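Long-range contacts in Afp2 (Serratia entomophila, PDB 6RBN), which probably forms part of the contractile sheath around the inner tube of the anti-feeding prophage, a phage-tail-like injection system: residues Y150-P161 / G219-T227; I176-T184 / P194-V202. All coordinates share one frame; numbering follows the deposited sequence.

In the fold
Both contacts are largely buried, with centres about 15 Å apart, and both lie in the part of the chain assigned to the subtilisin-like domain of phage tail sheath proteins. Interaction 1 joins the residues flanking strand 156-157, chiefly 158-161 after it, to the chain leading into strand 225-226; interaction 2 sets helix 173-187, next after that strand, against the loop 194-202. They meet where Phe-159 CD2 lies 3.6 Å from Ala-177 CB and Ile-225 packs on Ile-176. Both have apolar packing; interaction 1 adds bonds to backbone carbonyls, while interaction 2 divides into an apolar end (Ile-176, Val-199) and a polar end with one weak glutamine-glutamine bond between partly exposed residues.

Interaction 1 (Y150-P161 / G219-T227); sequences YPTSPFGAVFYP and GKALNMIRT
Leu-222 O receives two backbone N-H groups from 150-161. Tyr-160 N donates to Leu-222 O over 3.2 Å, at a moderately bent 136°, while the bond from Phe-159 N to the same oxygen is weak because it is strongly bent. A CA-H...O contact follows, Phe-159 CA lying 3.3 Å from Asn-223 O. At the other end Lys-220 NZ donates to Tyr-150 O over 3.0 Å, from above the carbonyl plane; a bend at chi3 turns the ammonium group to that oxygen, and Met-147 O is its stronger partner. The ammonium therefore ties together two carbonyls of the chain around 147-150.

The Leu-222 bonds hold the chain just after strand 156-157, and the Lys-220 bond the chain before it. Within this chain that strand is an outermost one of the mixed sheet in the subtilisin-like domain, parallel to its neighbour 127-129 and bonded through Ala-157 to Gly-128 and Phe-130.

One aromatic contact is a CH-pi interaction: Asn-223 CB sits over a face of the Phe-159 ring, 4.2 Å from its centroid and 27° off the normal. The Asn-223 amide, tilted from the plane of that ring, gives its ND2 to Arg-239 O, which satisfies this buried nitrogen.

Apolar packing fills in the rest. Leu-222 CD2 wedges between two neighbours, 3.7 Å from Val-158 CG1 and equally near Tyr-160 CB. With CG anti to the backbone N (chi1 161°), the Tyr-160 ring swings away from the backbone of 219-227, yet the bent Met-224 chain still brings CE to 3.6 Å from Tyr-160 CD2. The Tyr-160 hydroxyl is bonded to Ile-137 N and Glu-135 O. Farther on, the Pro-161 ring lies against Ile-225, touching its backbone N as well as its CB.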
ATOM      1  N   TYR C 150      25.110 -91.531  39.061  1.00 86.25           N
ATOM      2  CA  TYR C 150      25.056 -90.378  38.181  1.00 86.25           C
ATOM      3  C   TYR C 150      23.907 -89.456  38.567  1.00 86.25           C
ATOM      4  O   TYR C 150      22.911 -89.904  39.142  1.00 86.25           O
ATOM      5  CB  TYR C 150      24.885 -90.832  36.738  1.00 86.25           C
ATOM      6  CG  TYR C 150      26.024 -91.687  36.266  1.00 86.25           C
ATOM      7  CD1 TYR C 150      27.238 -91.121  35.918  1.00 86.25           C
ATOM      8  CD2 TYR C 150      25.888 -93.063  36.177  1.00 86.25           C
ATOM      9  CE1 TYR C 150      28.282 -91.899  35.494  1.00 86.25           C
ATOM     10  CE2 TYR C 150      26.930 -93.851  35.753  1.00 86.25           C
ATOM     11  CZ  TYR C 150      28.123 -93.263  35.413  1.00 86.25           C
ATOM     12  OH  TYR C 150      29.166 -94.046  34.990  1.00 86.25           O
ATOM     13  N   PRO C 151      24.025 -88.154  38.273  1.00 83.34           N
ATOM     14  CA  PRO C 151      22.907 -87.235  38.532  1.00 83.34           C
ATOM     15  C   PRO C 151      21.708 -87.467  37.623  1.00 83.34           C
ATOM     16  O   PRO C 151      21.774 -88.255  36.678  1.00 83.34           O
ATOM     17  CB  PRO C 151      23.528 -85.856  38.284  1.00 83.34           C
ATOM     18  CG  PRO C 151      24.982 -86.053  38.489  1.00 83.34           C
ATOM     19  CD  PRO C 151      25.271 -87.423  37.978  1.00 83.34           C
ATOM     20  N   THR C 152      20.601 -86.782  37.902  1.00 82.68           N
ATOM     21  CA  THR C 152      19.393 -86.887  37.095  1.00 82.68           C
ATOM     22  C   THR C 152      19.140 -85.572  36.357  1.00 82.68           C
ATOM     23  O   THR C 152      18.056 -85.340  35.812  1.00 82.68           O
ATOM     24  CB  THR C 152      18.211 -87.284  37.989  1.00 82.68           C
ATOM     25  OG1 THR C 152      18.675 -88.210  38.976  1.00 82.68           O
ATOM     26  CG2 THR C 152      17.136 -88.039  37.200  1.00 82.68           C
ATOM     27  N   SER C 153      20.142 -84.707  36.323  1.00 80.05           N
ATOM     28  CA  SER C 153      20.035 -83.407  35.690  1.00 80.05           C
ATOM     29  C   SER C 153      20.047 -83.552  34.170  1.00 80.05           C
ATOM     30  O   SER C 153      20.657 -84.478  33.635  1.00 80.05           O
ATOM     31  CB  SER C 153      21.192 -82.517  36.123  1.00 80.05           C
ATOM     32  OG  SER C 153      22.410 -83.016  35.612  1.00 80.05           O
ATOM     33  N   PRO C 154      19.391 -82.642  33.447  1.00 75.66           N
ATOM     34  CA  PRO C 154      19.439 -82.668  31.982  1.00 75.66           C
ATOM     35  C   PRO C 154      20.703 -82.086  31.370  1.00 75.66           C
ATOM     36  O   PRO C 154      20.705 -81.804  30.172  1.00 75.66           O
ATOM     37  CB  PRO C 154      18.229 -81.813  31.598  1.00 75.66           C
ATOM     38  CG  PRO C 154      18.064 -80.881  32.710  1.00 75.66           C
ATOM     39  CD  PRO C 154      18.419 -81.650  33.940  1.00 75.66           C
ATOM     40  N   PHE C 155      21.759 -81.878  32.151  1.00 71.87           N
ATOM     41  CA  PHE C 155      22.974 -81.225  31.698  1.00 71.87           C
ATOM     42  C   PHE C 155      24.146 -82.189  31.568  1.00 71.87           C
ATOM     43  O   PHE C 155      25.298 -81.748  31.535  1.00 71.87           O
ATOM     44  CB  PHE C 155      23.336 -80.096  32.660  1.00 71.87           C
ATOM     45  CG  PHE C 155      22.364 -78.957  32.662  1.00 71.87           C
ATOM     46  CD1 PHE C 155      22.515 -77.904  31.791  1.00 71.87           C
ATOM     47  CD2 PHE C 155      21.285 -78.953  33.535  1.00 71.87           C
ATOM     48  CE1 PHE C 155      21.638 -76.853  31.799  1.00 71.87           C
ATOM     49  CE2 PHE C 155      20.388 -77.903  33.535  1.00 71.87           C
ATOM     50  CZ  PHE C 155      20.563 -76.855  32.664  1.00 71.87           C
ATOM     51  N   GLY C 156      23.884 -83.492  31.498  1.00 73.45           N
ATOM     52  CA  GLY C 156      24.956 -84.462  31.484  1.00 73.45           C
ATOM     53  C   GLY C 156      24.628 -85.668  30.629  1.00 73.45           C
ATOM     54  O   GLY C 156      23.470 -85.948  30.317  1.00 73.45           O
ATOM     55  N   ALA C 157      25.690 -86.376  30.250  1.00 73.93           N
ATOM     56  CA  ALA C 157      25.600 -87.663  29.578  1.00 73.93           C
ATOM     57  C   ALA C 157      26.818 -88.485  29.975  1.00 73.93           C
ATOM     58  O   ALA C 157      27.812 -87.946  30.462  1.00 73.93           O
ATOM     59  CB  ALA C 157      25.505 -87.500  28.064  1.00 73.93           C
ATOM     60  N   VAL C 158      26.747 -89.796  29.759  1.00 78.07           N
ATOM     61  CA  VAL C 158      27.635 -90.726  30.447  1.00 78.07           C
ATOM     62  C   VAL C 158      28.715 -91.297  29.532  1.00 78.07           C
ATOM     63  O   VAL C 158      29.878 -91.323  29.930  1.00 78.07           O
ATOM     64  CB  VAL C 158      26.815 -91.839  31.127  1.00 78.07           C
ATOM     65  CG1 VAL C 158      27.723 -92.806  31.849  1.00 78.07           C
ATOM     66  CG2 VAL C 158      25.868 -91.216  32.104  1.00 78.07           C
ATOM     67  N   PHE C 159      28.363 -91.770  28.324  1.00 76.84           N
ATOM     68  CA  PHE C 159      29.325 -92.251  27.318  1.00 76.84           C
ATOM     69  C   PHE C 159      30.192 -93.410  27.803  1.00 76.84           C
ATOM     70  O   PHE C 159      31.330 -93.179  28.198  1.00 76.84           O
ATOM     71  CB  PHE C 159      30.207 -91.110  26.802  1.00 76.84           C
ATOM     72  CG  PHE C 159      29.446 -90.051  26.084  1.00 76.84           C
ATOM     73  CD1 PHE C 159      29.033 -90.243  24.780  1.00 76.84           C
ATOM     74  CD2 PHE C 159      29.133 -88.862  26.717  1.00 76.84           C
ATOM     75  CE1 PHE C 159      28.326 -89.269  24.118  1.00 76.84           C
ATOM     76  CE2 PHE C 159      28.433 -87.885  26.060  1.00 76.84           C
ATOM     77  CZ  PHE C 159      28.026 -88.087  24.759  1.00 76.84           C
ATOM     78  N   TYR C 160      29.630 -94.631  27.873  1.00 83.47           N
ATOM     79  CA  TYR C 160      30.285 -95.738  28.579  1.00 83.47           C
ATOM     80  C   TYR C 160      31.657 -96.170  28.047  1.00 83.47           C
ATOM     81  O   TYR C 160      32.632 -96.046  28.809  1.00 83.47           O
ATOM     82  CB  TYR C 160      29.317 -96.923  28.683  1.00 83.47           C
ATOM     83  CG  TYR C 160      29.975 -98.257  28.962  1.00 83.47           C
ATOM     84  CD1 TYR C 160      30.560 -98.534  30.184  1.00 83.47           C
ATOM     85  CD2 TYR C 160      29.980 -99.252  27.996  1.00 83.47           C
ATOM     86  CE1 TYR C 160      31.158 -99.753  30.425  1.00 83.47           C
ATOM     87  CE2 TYR C 160      30.565-100.474  28.232  1.00 83.47           C
ATOM     88  CZ  TYR C 160      31.149-100.717  29.445  1.00 83.47           C
ATOM     89  OH  TYR C 160      31.733-101.936  29.680  1.00 83.47           O
ATOM     90  N   PRO C 161      31.819 -96.702  26.821  1.00 81.02           N
ATOM     91  CA  PRO C 161      33.004 -97.540  26.553  1.00 81.02           C
ATOM     92  C   PRO C 161      34.327 -96.791  26.471  1.00 81.02           C
ATOM     93  O   PRO C 161      34.496 -95.844  25.700  1.00 81.02           O
ATOM     94  CB  PRO C 161      32.686 -98.163  25.185  1.00 81.02           C
ATOM     95  CG  PRO C 161      31.258 -97.899  24.941  1.00 81.02           C
ATOM     96  CD  PRO C 161      31.007 -96.588  25.601  1.00 81.02           C
ATOM     97  N   GLY C 219      15.728 -93.985  29.931  1.00 84.88           N
ATOM     98  CA  GLY C 219      16.068 -93.598  31.288  1.00 84.88           C
ATOM     99  C   GLY C 219      17.279 -92.690  31.332  1.00 84.88           C
ATOM    100  O   GLY C 219      17.199 -91.498  31.016  1.00 84.88           O
ATOM    101  N   LYS C 220      18.424 -93.241  31.741  1.00 84.25           N
ATOM    102  CA  LYS C 220      19.573 -92.391  32.020  1.00 84.25           C
ATOM    103  C   LYS C 220      20.693 -92.578  30.999  1.00 84.25           C
ATOM    104  O   LYS C 220      21.796 -92.053  31.191  1.00 84.25           O
ATOM    105  CB  LYS C 220      20.064 -92.632  33.443  1.00 84.25           C
ATOM    106  CG  LYS C 220      19.069 -92.130  34.476  1.00 84.25           C
ATOM    107  CD  LYS C 220      19.512 -92.407  35.895  1.00 84.25           C
ATOM    108  CE  LYS C 220      20.651 -91.496  36.296  1.00 84.25           C
ATOM    109  NZ  LYS C 220      21.009 -91.673  37.728  1.00 84.25           N
ATOM    110  N   ALA C 221      20.441 -93.342  29.929  1.00 81.70           N
ATOM    111  CA  ALA C 221      21.102 -93.144  28.635  1.00 81.70           C
ATOM    112  C   ALA C 221      22.625 -93.262  28.587  1.00 81.70           C
ATOM    113  O   ALA C 221      23.304 -92.232  28.552  1.00 81.70           O
ATOM    114  CB  ALA C 221      20.704 -91.781  28.081  1.00 81.70           C
ATOM    115  N   LEU C 222      23.179 -94.483  28.664  1.00 80.71           N
ATOM    116  CA  LEU C 222      24.628 -94.678  28.610  1.00 80.71           C
ATOM    117  C   LEU C 222      25.360 -94.115  27.400  1.00 80.71           C
ATOM    118  O   LEU C 222      26.546 -93.817  27.546  1.00 80.71           O
ATOM    119  CB  LEU C 222      25.011 -96.163  28.706  1.00 80.71           C
ATOM    120  CG  LEU C 222      25.245 -96.778  30.075  1.00 80.71           C
ATOM    121  CD1 LEU C 222      25.660 -98.217  29.926  1.00 80.71           C
ATOM    122  CD2 LEU C 222      26.356 -96.029  30.733  1.00 80.71           C
ATOM    123  N   ASN C 223      24.723 -93.985  26.228  1.00 76.68           N
ATOM    124  CA  ASN C 223      25.309 -93.337  25.033  1.00 76.68           C
ATOM    125  C   ASN C 223      26.601 -94.011  24.566  1.00 76.68           C
ATOM    126  O   ASN C 223      27.695 -93.461  24.701  1.00 76.68           O
ATOM    127  CB  ASN C 223      25.540 -91.839  25.255  1.00 76.68           C
ATOM    128  CG  ASN C 223      24.262 -91.047  25.251  1.00 76.68           C
ATOM    129  OD1 ASN C 223      23.376 -91.286  24.438  1.00 76.68           O
ATOM    130  ND2 ASN C 223      24.160 -90.087  26.156  1.00 76.68           N
ATOM    131  N   MET C 224      26.465 -95.230  24.043  1.00 77.18           N
ATOM    132  CA  MET C 224      27.552 -96.073  23.544  1.00 77.18           C
ATOM    133  C   MET C 224      28.546 -95.424  22.587  1.00 77.18           C
ATOM    134  O   MET C 224      28.216 -94.474  21.873  1.00 77.18           O
ATOM    135  CB  MET C 224      26.955 -97.283  22.838  1.00 77.18           C
ATOM    136  CG  MET C 224      26.649 -98.454  23.722  1.00 77.18           C
ATOM    137  SD  MET C 224      25.627 -98.138  25.154  1.00 77.18           S
ATOM    138  CE  MET C 224      26.843 -98.427  26.412  1.00 77.18           C
ATOM    139  N   ILE C 225      29.769 -95.945  22.579  1.00 76.47           N
ATOM    140  CA  ILE C 225      30.816 -95.576  21.634  1.00 76.47           C
ATOM    141  C   ILE C 225      31.150 -96.835  20.852  1.00 76.47           C
ATOM    142  O   ILE C 225      31.736 -97.776  21.400  1.00 76.47           O
ATOM    143  CB  ILE C 225      32.060 -95.022  22.338  1.00 76.47           C
ATOM    144  CG1 ILE C 225      31.720 -93.744  23.100  1.00 76.47           C
ATOM    145  CG2 ILE C 225      33.171 -94.767  21.342  1.00 76.47           C
ATOM    146  CD1 ILE C 225      32.829 -93.262  23.984  1.00 76.47           C
ATOM    147  N   ARG C 226      30.777 -96.864  19.579  1.00 78.14           N
ATOM    148  CA  ARG C 226      30.841 -98.076  18.780  1.00 78.14           C
ATOM    149  C   ARG C 226      31.658 -97.821  17.525  1.00 78.14           C
ATOM    150  O   ARG C 226      31.829 -96.684  17.090  1.00 78.14           O
ATOM    151  CB  ARG C 226      29.437 -98.556  18.414  1.00 78.14           C
ATOM    152  CG  ARG C 226      28.624 -99.022  19.594  1.00 78.14           C
ATOM    153  CD  ARG C 226      27.228 -99.379  19.161  1.00 78.14           C
ATOM    154  NE  ARG C 226      27.250-100.452  18.180  1.00 78.14           N
ATOM    155  CZ  ARG C 226      26.183-100.864  17.512  1.00 78.14           C
ATOM    156  NH1 ARG C 226      25.008-100.298  17.730  1.00 78.14           N
ATOM    157  NH2 ARG C 226      26.291-101.845  16.630  1.00 78.14           N
ATOM    158  N   THR C 227      32.155 -98.895  16.925  1.00 81.29           N
ATOM    159  CA  THR C 227      32.889 -98.807  15.672  1.00 81.29           C
ATOM    160  C   THR C 227      32.065 -99.431  14.552  1.00 81.29           C
ATOM    161  O   THR C 227      31.329-100.398  14.772  1.00 81.29           O
ATOM    162  CB  THR C 227      34.270 -99.464  15.783  1.00 81.29           C
ATOM    163  OG1 THR C 227      34.967 -99.337  14.539  1.00 81.29           O
ATOM    164  CG2 THR C 227      34.183-100.929  16.190  1.00 81.29           C
TER

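Interaction 2 (I176-T184 / P194-V202); sequences IAAASITQT and PANQAVNGV
Gln-183 and Gln-197 meet with their amides nearly perpendicular, the planes 84° apart. Gln-197 has CG anti to its backbone N (chi1 -176°) and bends at chi2, which lays its amide across Gln-183 CB and brings NE2 to 2.9 Å from Gln-183 OE1. The N-H...O angle of 128° makes this hydrogen bond weak. Thr-184 and Gln-197 run antiparallel alongside one another; the threonine hydroxyl bonds back to Ser-180 O, 2.6 Å from Thr-184 OG1, while the same OG1 rests against Pro-194 CA.

Pro-194 lies alongside Ile-181 with the two side chains directed alike, and its CG is 3.9 Å from Ile-181 CG1. Ser-180 OG is turned to Ala-177 O, 2.9 Å away; Ser-180 CB and OG also lie against Pro-194, close to its carbonyl oxygen.

At the other end the two methyls of Val-199 fork against one flank of the helix, CG1 on Ile-176 CG2 (3.8 Å) and CG2 on Ala-179 CB. Ile-176 also reaches Val-202 through CD1.

Ala-178 and Ile-181 pack on strands 102-105 and 127-129, so the arrangement is that of a helix against the sheet of an alpha/beta domain, with a returning loop packed along it.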
ATOM      1  N   ILE C 176      36.506 -88.858  24.355  1.00 73.36           N
ATOM      2  CA  ILE C 176      36.054 -89.297  23.042  1.00 73.36           C
ATOM      3  C   ILE C 176      34.792 -88.544  22.652  1.00 73.36           C
ATOM      4  O   ILE C 176      34.622 -88.135  21.496  1.00 73.36           O
ATOM      5  CB  ILE C 176      35.842 -90.821  23.050  1.00 73.36           C
ATOM      6  CG1 ILE C 176      37.152 -91.530  23.382  1.00 73.36           C
ATOM      7  CG2 ILE C 176      35.325 -91.312  21.720  1.00 73.36           C
ATOM      8  CD1 ILE C 176      36.985 -92.995  23.678  1.00 73.36           C
ATOM      9  N   ALA C 177      33.905 -88.311  23.618  1.00 72.90           N
ATOM     10  CA  ALA C 177      32.713 -87.518  23.357  1.00 72.90           C
ATOM     11  C   ALA C 177      33.043 -86.043  23.197  1.00 72.90           C
ATOM     12  O   ALA C 177      32.387 -85.351  22.414  1.00 72.90           O
ATOM     13  CB  ALA C 177      31.704 -87.706  24.480  1.00 72.90           C
ATOM     14  N   ALA C 178      34.048 -85.545  23.917  1.00 73.67           N
ATOM     15  CA  ALA C 178      34.402 -84.135  23.832  1.00 73.67           C
ATOM     16  C   ALA C 178      35.095 -83.785  22.526  1.00 73.67           C
ATOM     17  O   ALA C 178      35.051 -82.626  22.109  1.00 73.67           O
ATOM     18  CB  ALA C 178      35.290 -83.738  25.007  1.00 73.67           C
ATOM     19  N   ALA C 179      35.731 -84.755  21.870  1.00 74.49           N
ATOM     20  CA  ALA C 179      36.370 -84.511  20.587  1.00 74.49           C
ATOM     21  C   ALA C 179      35.415 -84.641  19.415  1.00 74.49           C
ATOM     22  O   ALA C 179      35.697 -84.092  18.345  1.00 74.49           O
ATOM     23  CB  ALA C 179      37.539 -85.472  20.385  1.00 74.49           C
ATOM     24  N   SER C 180      34.308 -85.358  19.578  1.00 74.94           N
ATOM     25  CA  SER C 180      33.272 -85.350  18.557  1.00 74.94           C
ATOM     26  C   SER C 180      32.384 -84.122  18.658  1.00 74.94           C
ATOM     27  O   SER C 180      31.731 -83.766  17.674  1.00 74.94           O
ATOM     28  CB  SER C 180      32.421 -86.613  18.651  1.00 74.94           C
ATOM     29  OG  SER C 180      31.686 -86.638  19.856  1.00 74.94           O
ATOM     30  N   ILE C 181      32.341 -83.475  19.823  1.00 72.83           N
ATOM     31  CA  ILE C 181      31.602 -82.224  19.969  1.00 72.83           C
ATOM     32  C   ILE C 181      32.317 -81.092  19.239  1.00 72.83           C
ATOM     33  O   ILE C 181      31.673 -80.228  18.629  1.00 72.83           O
ATOM     34  CB  ILE C 181      31.384 -81.926  21.468  1.00 72.83           C
ATOM     35  CG1 ILE C 181      30.327 -82.865  22.042  1.00 72.83           C
ATOM     36  CG2 ILE C 181      30.973 -80.498  21.738  1.00 72.83           C
ATOM     37  CD1 ILE C 181      30.197 -82.782  23.536  1.00 72.83           C
ATOM     38  N   THR C 182      33.651 -81.106  19.244  1.00 75.79           N
ATOM     39  CA  THR C 182      34.431 -80.062  18.586  1.00 75.79           C
ATOM     40  C   THR C 182      34.241 -80.087  17.076  1.00 75.79           C
ATOM     41  O   THR C 182      34.010 -79.045  16.450  1.00 75.79           O
ATOM     42  CB  THR C 182      35.909 -80.232  18.919  1.00 75.79           C
ATOM     43  OG1 THR C 182      36.062 -80.252  20.332  1.00 75.79           O
ATOM     44  CG2 THR C 182      36.717 -79.080  18.360  1.00 75.79           C
ATOM     45  N   GLN C 183      34.326 -81.271  16.474  1.00 77.53           N
ATOM     46  CA  GLN C 183      34.169 -81.384  15.034  1.00 77.53           C
ATOM     47  C   GLN C 183      32.726 -81.215  14.593  1.00 77.53           C
ATOM     48  O   GLN C 183      32.482 -80.886  13.428  1.00 77.53           O
ATOM     49  CB  GLN C 183      34.717 -82.726  14.565  1.00 77.53           C
ATOM     50  CG  GLN C 183      36.218 -82.834  14.667  1.00 77.53           C
ATOM     51  CD  GLN C 183      36.726 -84.197  14.272  1.00 77.53           C
ATOM     52  OE1 GLN C 183      35.950 -85.131  14.081  1.00 77.53           O
ATOM     53  NE2 GLN C 183      38.035 -84.313  14.113  1.00 77.53           N
ATOM     54  N   THR C 184      31.764 -81.430  15.489  1.00 74.81           N
ATOM     55  CA  THR C 184      30.369 -81.197  15.146  1.00 74.81           C
ATOM     56  C   THR C 184      30.026 -79.714  15.204  1.00 74.81           C
ATOM     57  O   THR C 184      29.342 -79.200  14.313  1.00 74.81           O
ATOM     58  CB  THR C 184      29.463 -81.994  16.083  1.00 74.81           C
ATOM     59  OG1 THR C 184      29.817 -83.378  16.013  1.00 74.81           O
ATOM     60  CG2 THR C 184      28.007 -81.848  15.687  1.00 74.81           C
ATOM     61  N   PRO C 194      26.235 -84.837  18.079  1.00 72.97           N
ATOM     62  CA  PRO C 194      27.639 -85.248  17.970  1.00 72.97           C
ATOM     63  C   PRO C 194      27.857 -86.717  17.645  1.00 72.97           C
ATOM     64  O   PRO C 194      28.984 -87.192  17.795  1.00 72.97           O
ATOM     65  CB  PRO C 194      28.192 -84.930  19.368  1.00 72.97           C
ATOM     66  CG  PRO C 194      27.246 -83.956  19.954  1.00 72.97           C
ATOM     67  CD  PRO C 194      25.914 -84.349  19.428  1.00 72.97           C
ATOM     68  N   ALA C 195      26.837 -87.452  17.201  1.00 75.72           N
ATOM     69  CA  ALA C 195      26.917 -88.904  17.117  1.00 75.72           C
ATOM     70  C   ALA C 195      27.765 -89.400  15.950  1.00 75.72           C
ATOM     71  O   ALA C 195      28.859 -89.926  16.167  1.00 75.72           O
ATOM     72  CB  ALA C 195      25.511 -89.492  17.018  1.00 75.72           C
ATOM     73  N   ASN C 196      27.334 -89.177  14.712  1.00 78.46           N
ATOM     74  CA  ASN C 196      27.987 -89.806  13.565  1.00 78.46           C
ATOM     75  C   ASN C 196      29.297 -89.140  13.151  1.00 78.46           C
ATOM     76  O   ASN C 196      29.771 -89.398  12.041  1.00 78.46           O
ATOM     77  CB  ASN C 196      27.038 -89.850  12.368  1.00 78.46           C
ATOM     78  CG  ASN C 196      26.024 -90.957  12.476  1.00 78.46           C
ATOM     79  OD1 ASN C 196      26.358 -92.076  12.846  1.00 78.46           O
ATOM     80  ND2 ASN C 196      24.776 -90.652  12.156  1.00 78.46           N
ATOM     81  N   GLN C 197      29.885 -88.298  13.989  1.00 79.12           N
ATOM     82  CA  GLN C 197      31.204 -87.755  13.713  1.00 79.12           C
ATOM     83  C   GLN C 197      32.259 -88.781  14.098  1.00 79.12           C
ATOM     84  O   GLN C 197      32.212 -89.351  15.191  1.00 79.12           O
ATOM     85  CB  GLN C 197      31.414 -86.456  14.482  1.00 79.12           C
ATOM     86  CG  GLN C 197      32.713 -85.783  14.163  1.00 79.12           C
ATOM     87  CD  GLN C 197      32.762 -85.286  12.740  1.00 79.12           C
ATOM     88  OE1 GLN C 197      31.784 -84.746  12.228  1.00 79.12           O
ATOM     89  NE2 GLN C 197      33.901 -85.470  12.088  1.00 79.12           N
ATOM     90  N   ALA C 198      33.208 -89.018  13.197  1.00 79.15           N
ATOM     91  CA  ALA C 198      34.231 -90.037  13.391  1.00 79.15           C
ATOM     92  C   ALA C 198      35.425 -89.421  14.107  1.00 79.15           C
ATOM     93  O   ALA C 198      36.095 -88.537  13.565  1.00 79.15           O
ATOM     94  CB  ALA C 198      34.648 -90.638  12.054  1.00 79.15           C
ATOM     95  N   VAL C 199      35.690 -89.880  15.319  1.00 80.68           N
ATOM     96  CA  VAL C 199      36.891 -89.500  16.047  1.00 80.68           C
ATOM     97  C   VAL C 199      38.006 -90.456  15.633  1.00 80.68           C
ATOM     98  O   VAL C 199      37.781 -91.645  15.397  1.00 80.68           O
ATOM     99  CB  VAL C 199      36.625 -89.475  17.574  1.00 80.68           C
ATOM    100  CG1 VAL C 199      36.257 -90.834  18.116  1.00 80.68           C
ATOM    101  CG2 VAL C 199      37.797 -88.919  18.341  1.00 80.68           C
ATOM    102  N   ASN C 200      39.213 -89.924  15.468  1.00 83.79           N
ATOM    103  CA  ASN C 200      40.318 -90.659  14.875  1.00 83.79           C
ATOM    104  C   ASN C 200      41.400 -90.941  15.907  1.00 83.79           C
ATOM    105  O   ASN C 200      41.546 -90.221  16.896  1.00 83.79           O
ATOM    106  CB  ASN C 200      40.927 -89.888  13.704  1.00 83.79           C
ATOM    107  CG  ASN C 200      40.018 -89.853  12.499  1.00 83.79           C
ATOM    108  OD1 ASN C 200      39.408 -90.859  12.141  1.00 83.79           O
ATOM    109  ND2 ASN C 200      39.919 -88.693  11.864  1.00 83.79           N
ATOM    110  N   GLY C 201      42.160 -92.001  15.657  1.00 84.84           N
ATOM    111  CA  GLY C 201      43.278 -92.359  16.500  1.00 84.84           C
ATOM    112  C   GLY C 201      42.933 -93.140  17.745  1.00 84.84           C
ATOM    113  O   GLY C 201      43.847 -93.539  18.474  1.00 84.84           O
ATOM    114  N   VAL C 202      41.655 -93.401  18.001  1.00 82.33           N
ATOM    115  CA  VAL C 202      41.230 -94.114  19.194  1.00 82.33           C
ATOM    116  C   VAL C 202      40.272 -95.214  18.756  1.00 82.33           C
ATOM    117  O   VAL C 202      39.602 -95.103  17.728  1.00 82.33           O
ATOM    118  CB  VAL C 202      40.595 -93.147  20.234  1.00 82.33           C
ATOM    119  CG1 VAL C 202      39.260 -92.599  19.757  1.00 82.33           C
ATOM    120  CG2 VAL C 202      40.480 -93.781  21.615  1.00 82.33           C
TER